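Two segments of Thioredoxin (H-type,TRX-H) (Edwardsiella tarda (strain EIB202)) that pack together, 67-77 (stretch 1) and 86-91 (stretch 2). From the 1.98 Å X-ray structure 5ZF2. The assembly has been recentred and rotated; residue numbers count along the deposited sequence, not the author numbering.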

# COMPACT_ATOMS: atom_id res chain seq x y z
N GLN A 67 0.73 -10.75 9.34
CA GLN A 67 1.79 -9.82 9.69
C GLN A 67 1.29 -8.38 9.77
O GLN A 67 1.69 -7.60 10.65
N PHE A 68 0.42 -7.99 8.84
CA PHE A 68 -0.08 -6.63 8.72
C PHE A 68 -1.39 -6.41 9.47
O PHE A 68 -1.88 -5.27 9.49
N ARG A 69 -1.96 -7.45 10.08
CA ARG A 69 -3.22 -7.36 10.82
C ARG A 69 -4.32 -6.84 9.89
O ARG A 69 -4.99 -5.85 10.16
N VAL A 70 -4.45 -7.52 8.75
CA VAL A 70 -5.36 -7.11 7.68
C VAL A 70 -6.49 -8.12 7.59
O VAL A 70 -6.23 -9.32 7.45
N SER A 71 -7.73 -7.63 7.65
CA SER A 71 -8.88 -8.50 7.51
C SER A 71 -9.75 -8.17 6.30
O SER A 71 -10.69 -8.91 6.03
N GLN A 72 -9.47 -7.08 5.58
CA GLN A 72 -10.28 -6.75 4.41
C GLN A 72 -9.39 -6.34 3.25
O GLN A 72 -8.33 -5.74 3.44
N GLN A 73 -9.86 -6.65 2.05
CA GLN A 73 -9.27 -6.08 0.85
C GLN A 73 -9.50 -4.57 0.87
O GLN A 73 -10.33 -4.06 1.63
N SER A 74 -8.75 -3.86 0.04
CA SER A 74 -8.77 -2.40 -0.04
C SER A 74 -8.18 -1.73 1.20
O SER A 74 -8.45 -0.55 1.45
N THR A 75 -7.36 -2.45 1.97
CA THR A 75 -6.63 -1.87 3.09
C THR A 75 -5.32 -1.28 2.58
O THR A 75 -4.61 -1.93 1.79
N LEU A 76 -5.01 -0.05 3.00
CA LEU A 76 -3.73 0.60 2.71
C LEU A 76 -3.05 0.90 4.03
O LEU A 76 -3.70 1.40 4.97
N ILE A 77 -1.77 0.58 4.12
CA ILE A 77 -0.99 0.83 5.33
C ILE A 77 0.27 1.59 4.96
O ILE A 77 1.04 1.12 4.12
N ARG A 86 -0.11 5.10 9.60
CA ARG A 86 -1.57 5.15 9.51
C ARG A 86 -2.03 4.08 8.54
O ARG A 86 -1.24 3.58 7.72
N ARG A 87 -3.31 3.75 8.64
CA ARG A 87 -3.91 2.78 7.73
C ARG A 87 -5.31 3.28 7.38
O ARG A 87 -5.85 4.20 8.01
N SER A 88 -5.87 2.69 6.33
CA SER A 88 -7.11 3.14 5.73
C SER A 88 -7.76 1.94 5.06
O SER A 88 -7.05 1.12 4.46
N ILE A 89 -9.09 1.83 5.15
CA ILE A 89 -9.82 0.73 4.49
C ILE A 89 -10.93 1.31 3.60
O ILE A 89 -11.82 2.01 4.09
N GLY A 90 -10.90 0.99 2.32
CA GLY A 90 -12.01 1.28 1.44
C GLY A 90 -12.07 2.70 0.89
O GLY A 90 -13.04 3.02 0.18
N GLU A 91 -11.07 3.53 1.15
CA GLU A 91 -11.10 4.92 0.72
C GLU A 91 -10.97 5.05 -0.79
O GLU A 91 -10.02 4.52 -1.38

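This contact is an antiparallel strand pairing, extended on one face by an arginine that reaches over Ile77 of the neighbouring strand to reach the backbone carbonyls of Phe68 and Arg69. Strands 75-77 and 86-89 run at 168° to each other, joined by Leu76 N to Ser88 O at 2.8 Å and Ser88 N to Leu76 O at 2.9 Å; just beyond the strand, Gly90 N gives a straight bond to Ser74 O at 3.0 Å.

Alternation then sorts the side chains. Thr75, Ile77, Arg87 and Ile89 share one face, Leu76 and Ser88 the other. Arg87 has the largest covered area. With chi1 p, chi2 t and chi3 p, its chain runs across Ile77 toward the turn after the helix. NH2 donates to Phe68 O at 2.9 Å and NH1 to the same oxygen at 3.3 Å, while a weak bond joins NH1 to Arg69 O at 3.1 Å. The guanidinium is sandwiched: Ile77 CD1 (chi1 m, chi2 t) covers one face, 3.7 Å from Arg87 NH2, and the Arg69 guanidinium stacks on the opposite face, centres 4.0 Å apart. These like charges come close, with Arg69 NH2 3.4 Å from Arg87 NE, yet both are donors and form no bond.

Further along this face, Ile89 (m, t) lays CG1 3.6 Å from Thr75 OG1 and CG2 3.8 Å from Gln72 OE1. Thr75, also m, turns its hydroxyl back to its own stretch, OG1 donating to Gln72 O at 2.7 Å.

Gly90 has positive phi, a conformation that favours glycine. Beside it, water 1 donates to Ser74 O at 3.1 Å, accepts from Glu91 N at 3.2 Å and hydrogen-bonds Ser88 OG at 2.8 Å, the t rotamer of Ser88 placing its hydroxyl for this bridge.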

# COMPACT_ATOMS: atom_id res chain seq x y z
CB GLN A 67 2.90 -9.96 8.65
CG GLN A 67 3.97 -8.91 8.71
CD GLN A 67 5.06 -9.16 7.66
OE1 GLN A 67 4.79 -9.75 6.61
NE2 GLN A 67 6.27 -8.72 7.93
CB PHE A 68 -0.27 -6.29 7.24
CG PHE A 68 1.03 -6.27 6.46
CD1 PHE A 68 2.09 -5.51 6.90
CD2 PHE A 68 1.19 -7.05 5.31
CE1 PHE A 68 3.29 -5.49 6.21
CE2 PHE A 68 2.39 -7.05 4.62
CZ PHE A 68 3.44 -6.26 5.07
CB ARG A 69 -3.03 -6.48 12.08
CG ARG A 69 -4.28 -6.18 12.92
CD ARG A 69 -3.97 -5.30 14.15
NE ARG A 69 -3.94 -3.87 13.81
CZ ARG A 69 -5.01 -3.14 13.52
NH1 ARG A 69 -6.23 -3.67 13.51
NH2 ARG A 69 -4.87 -1.85 13.23
CB VAL A 70 -4.63 -7.01 6.33
CG1 VAL A 70 -5.64 -6.81 5.18
CG2 VAL A 70 -3.64 -5.86 6.38
CB SER A 71 -9.75 -8.46 8.78
OG SER A 71 -10.21 -7.14 9.06
CB GLN A 72 -11.27 -5.61 4.68
CG GLN A 72 -11.88 -5.64 6.08
CD GLN A 72 -13.01 -4.66 6.23
OE1 GLN A 72 -13.67 -4.31 5.25
NE2 GLN A 72 -13.26 -4.22 7.45
CB GLN A 73 -9.89 -6.71 -0.39
CG GLN A 73 -11.42 -6.57 -0.39
CD GLN A 73 -12.14 -7.64 -1.21
OE1 GLN A 73 -13.16 -7.36 -1.85
NE2 GLN A 73 -11.61 -8.86 -1.19
CB SER A 74 -10.18 -1.85 -0.33
OG SER A 74 -11.03 -1.89 0.83
CB THR A 75 -6.32 -2.90 4.19
OG1 THR A 75 -7.53 -3.50 4.67
CG2 THR A 75 -5.61 -2.23 5.37
CB LEU A 76 -3.92 1.92 1.94
CG LEU A 76 -4.70 1.88 0.63
CD1 LEU A 76 -4.98 3.32 0.11
CD2 LEU A 76 -3.91 1.09 -0.38
CB ILE A 77 -0.60 -0.46 6.06
CG1 ILE A 77 -1.83 -1.36 6.25
CG2 ILE A 77 0.10 -0.07 7.41
CD1 ILE A 77 -1.48 -2.78 6.73
CB ARG A 86 -2.07 6.53 9.04
CG ARG A 86 -1.34 7.04 7.79
CD ARG A 86 -1.74 8.47 7.47
NE ARG A 86 -0.92 9.04 6.42
CZ ARG A 86 0.02 9.97 6.60
NH1 ARG A 86 0.26 10.48 7.80
NH2 ARG A 86 0.71 10.40 5.55
CB ARG A 87 -3.94 1.37 8.34
CG ARG A 87 -4.82 1.20 9.59
CD ARG A 87 -4.90 -0.28 9.99
NE ARG A 87 -3.57 -0.83 10.26
CZ ARG A 87 -3.25 -2.11 10.09
NH1 ARG A 87 -4.17 -2.95 9.64
NH2 ARG A 87 -2.01 -2.54 10.35
CB SER A 88 -6.81 4.26 4.70
OG SER A 88 -7.93 4.53 3.87
CB ILE A 89 -10.44 -0.25 5.50
CG1 ILE A 89 -9.38 -0.95 6.36
CG2 ILE A 89 -11.35 -1.28 4.79
CD1 ILE A 89 -10.00 -1.56 7.66
CB GLU A 91 -9.95 5.69 1.38
CG GLU A 91 -9.86 7.14 0.94
CD GLU A 91 -11.10 7.92 1.34
OE1 GLU A 91 -11.90 8.31 0.45
OE2 GLU A 91 -11.28 8.11 2.57
O HOH W 1 -8.20 2.49 2.01